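Local coordinates for protein transferrin (Manduca sexta, PDB 6WB6) that transports iron, binding a single ferric ion per molecule together with a carbonate anion, at residues 268-273 and 334-339. Sequence-based numbering, arbitrary orientation.
Sequences WAARPW and NKANYT. With NAG (2-acetamido-2-deoxy-beta-D-glucopyranose), chain C.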
loop_
_atom_site.group_PDB
_atom_site.type_symbol
_atom_site.label_atom_id
_atom_site.label_comp_id
_atom_site.label_asym_id
_atom_site.label_seq_id
_atom_site.Cartn_x
_atom_site.Cartn_y
_atom_site.Cartn_z
ATOM N N TRP A 268 -8.982 -22.129 17.546
ATOM C CA TRP A 268 -7.988 -22.761 16.688
ATOM C C TRP A 268 -6.732 -21.918 16.492
ATOM O O TRP A 268 -5.691 -22.461 16.102
ATOM C CB TRP A 268 -8.581 -23.118 15.314
ATOM C CG TRP A 268 -9.490 -22.129 14.636
ATOM C CD1 TRP A 268 -9.745 -20.833 14.994
ATOM C CD2 TRP A 268 -10.281 -22.382 13.465
ATOM N NE1 TRP A 268 -10.639 -20.272 14.119
ATOM C CE2 TRP A 268 -10.983 -21.203 13.172
ATOM C CE3 TRP A 268 -10.458 -23.497 12.639
ATOM C CZ2 TRP A 268 -11.844 -21.101 12.089
ATOM C CZ3 TRP A 268 -11.307 -23.394 11.570
ATOM C CH2 TRP A 268 -11.996 -22.200 11.303
ATOM N N ALA A 269 -6.797 -20.613 16.738
ATOM C CA ALA A 269 -5.605 -19.782 16.686
ATOM C C ALA A 269 -5.882 -18.481 17.407
ATOM O O ALA A 269 -7.040 -18.098 17.612
ATOM C CB ALA A 269 -5.171 -19.512 15.245
ATOM N N ALA A 270 -4.794 -17.779 17.754
ATOM C CA ALA A 270 -4.885 -16.486 18.405
ATOM C C ALA A 270 -3.976 -15.488 17.703
ATOM O O ALA A 270 -2.960 -15.849 17.131
ATOM C CB ALA A 270 -4.491 -16.576 19.879
ATOM N N ARG A 271 -4.360 -14.234 17.730
ATOM C CA ARG A 271 -3.425 -13.187 17.361
ATOM C C ARG A 271 -2.533 -12.881 18.558
ATOM O O ARG A 271 -3.048 -12.519 19.629
ATOM C CB ARG A 271 -4.155 -11.951 16.909
ATOM C CG ARG A 271 -3.255 -10.899 16.364
ATOM C CD ARG A 271 -4.100 -9.787 15.882
ATOM N NE ARG A 271 -3.324 -8.762 15.214
ATOM C CZ ARG A 271 -3.857 -7.645 14.744
ATOM N NH1 ARG A 271 -5.167 -7.426 14.851
ATOM N NH2 ARG A 271 -3.083 -6.754 14.173
ATOM N N PRO A 272 -1.221 -13.058 18.450
ATOM C CA PRO A 272 -0.355 -12.771 19.587
ATOM C C PRO A 272 -0.285 -11.278 19.835
ATOM O O PRO A 272 -0.528 -10.467 18.939
ATOM C CB PRO A 272 1.011 -13.316 19.150
ATOM C CG PRO A 272 0.764 -14.074 17.865
ATOM C CD PRO A 272 -0.421 -13.415 17.258
ATOM N N TRP A 273 0.018 -10.934 21.082
ATOM C CA TRP A 273 0.286 -9.550 21.445
ATOM C C TRP A 273 1.501 -9.026 20.711
ATOM O O TRP A 273 2.450 -9.758 20.431
ATOM C CB TRP A 273 0.585 -9.427 22.926
ATOM C CG TRP A 273 -0.527 -9.737 23.869
ATOM C CD1 TRP A 273 -0.579 -10.774 24.731
ATOM C CD2 TRP A 273 -1.715 -8.969 24.078
ATOM N NE1 TRP A 273 -1.731 -10.716 25.472
ATOM C CE2 TRP A 273 -2.449 -9.613 25.090
ATOM C CE3 TRP A 273 -2.235 -7.807 23.500
ATOM C CZ2 TRP A 273 -3.681 -9.133 25.548
ATOM C CZ3 TRP A 273 -3.471 -7.327 23.954
ATOM C CH2 TRP A 273 -4.177 -7.993 24.970
ATOM N N ASN A 334 4.490 -19.608 17.156
ATOM C CA ASN A 334 3.990 -20.974 17.130
ATOM C C ASN A 334 2.912 -21.197 18.180
ATOM O O ASN A 334 1.897 -21.834 17.901
ATOM C CB ASN A 334 5.125 -21.961 17.356
ATOM C CG ASN A 334 5.898 -22.268 16.090
ATOM O OD1 ASN A 334 5.585 -21.772 15.000
ATOM N ND2 ASN A 334 6.916 -23.094 16.231
ATOM N N LYS A 335 3.118 -20.712 19.403
ATOM C CA LYS A 335 2.197 -21.133 20.448
ATOM C C LYS A 335 0.834 -20.469 20.309
ATOM O O LYS A 335 -0.095 -20.780 21.076
ATOM C CB LYS A 335 2.796 -20.854 21.834
ATOM C CG LYS A 335 3.110 -19.389 22.120
ATOM C CD LYS A 335 3.765 -19.220 23.478
ATOM C CE LYS A 335 4.010 -17.772 23.800
ATOM N NZ LYS A 335 2.746 -17.010 24.053
ATOM N N ALA A 336 0.700 -19.565 19.346
ATOM C CA ALA A 336 -0.575 -18.983 19.007
ATOM C C ALA A 336 -1.195 -19.662 17.797
ATOM O O ALA A 336 -2.321 -19.320 17.431
ATOM C CB ALA A 336 -0.416 -17.491 18.735
ATOM N N ASN A 337 -0.497 -20.648 17.217
ATOM C CA ASN A 337 -0.779 -21.166 15.877
ATOM C C ASN A 337 -0.720 -20.064 14.827
ATOM O O ASN A 337 -1.397 -20.124 13.803
ATOM C CB ASN A 337 -2.132 -21.865 15.815
ATOM C CG ASN A 337 -2.170 -23.125 16.658
ATOM O OD1 ASN A 337 -1.152 -23.788 16.856
ATOM N ND2 ASN A 337 -3.340 -23.463 17.156
ATOM N N TYR A 338 0.078 -19.036 15.066
ATOM C CA TYR A 338 0.018 -17.873 14.199
ATOM C C TYR A 338 1.086 -17.887 13.118
ATOM O O TYR A 338 0.982 -17.114 12.167
ATOM C CB TYR A 338 0.120 -16.591 15.044
ATOM C CG TYR A 338 -0.383 -15.365 14.337
ATOM C CD1 TYR A 338 -1.735 -15.163 14.156
ATOM C CD2 TYR A 338 0.495 -14.408 13.856
ATOM C CE1 TYR A 338 -2.206 -14.041 13.527
ATOM C CE2 TYR A 338 0.032 -13.277 13.207
ATOM C CZ TYR A 338 -1.331 -13.102 13.059
ATOM O OH TYR A 338 -1.816 -12.005 12.410
ATOM N N THR A 339 2.116 -18.722 13.240
ATOM C CA THR A 339 3.070 -18.828 12.136
ATOM C C THR A 339 2.371 -19.378 10.901
ATOM O O THR A 339 2.571 -18.879 9.787
ATOM C CB THR A 339 4.249 -19.719 12.529
ATOM O OG1 THR A 339 4.707 -19.376 13.840
ATOM C CG2 THR A 339 5.396 -19.549 11.522
HETATM C C1 NAG C . -3.401 -24.665 17.928
HETATM C C2 NAG C . -4.356 -24.513 19.098
HETATM C C3 NAG C . -4.714 -25.829 19.798
HETATM C C4 NAG C . -4.955 -26.985 18.821
HETATM C C5 NAG C . -3.992 -26.959 17.636
HETATM C C6 NAG C . -4.509 -27.859 16.538
HETATM C C7 NAG C . -4.093 -22.279 20.094
HETATM C C8 NAG C . -3.485 -21.560 21.258
HETATM N N2 NAG C . -3.786 -23.574 20.044
HETATM O O3 NAG C . -5.910 -25.570 20.550
HETATM O O4 NAG C . -4.706 -28.265 19.418
HETATM O O5 NAG C . -3.867 -25.668 17.045
HETATM O O6 NAG C . -5.808 -27.376 16.219
HETATM O O7 NAG C . -4.815 -21.709 19.287
HETATM O O HOH W 1 -0.704 -9.706 14.154
#
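A270 N donates to A336 O (2.9 Å) in a nearly straight bond in the carbonyl plane, and A269 CA leans on the same oxygen at 3.4 Å. At one end, N337 ND2 gives its hydrogen to W268 O (2.8 Å), from above the carbonyl plane. That nitrogen also carries the N-linked NAG; its bond to W268 O ties the glycosylated amide to the backbone, and the sugar's acetyl O7 lies 3.3 Å from A269 CA. At the other end the P272 and Y338 side chains cross at about a right angle: Y338 CG is anti to the backbone N (chi1 -161°), and P272 CD sits over one ring face, offset toward the rim, in a CH-pi contact 3.7 Å from the centroid. A270 O nears Y338 CD1 obliquely. A336 CB lies 3.4 Å from A270 O and 3.7 Å from P272 CG, with A270 CB more distant. Strand 269-271 pairs antiparallel with strand 90-97 in the mixed sheet of the first transferrin lobe, A269 bonding A92 and R271 Y90; 334-339 turns from helix 329-334 into helix 338-342. N337 closes the first helix in a Schellman motif, its N bonded to N334 O, presenting A336 O to the strand. A water joins Y338 OH to R271 NE. Further out, N121 bonds Y338 OH, and R271, in a carbonate pocket, reaches the iron ligand Y90 through NH1.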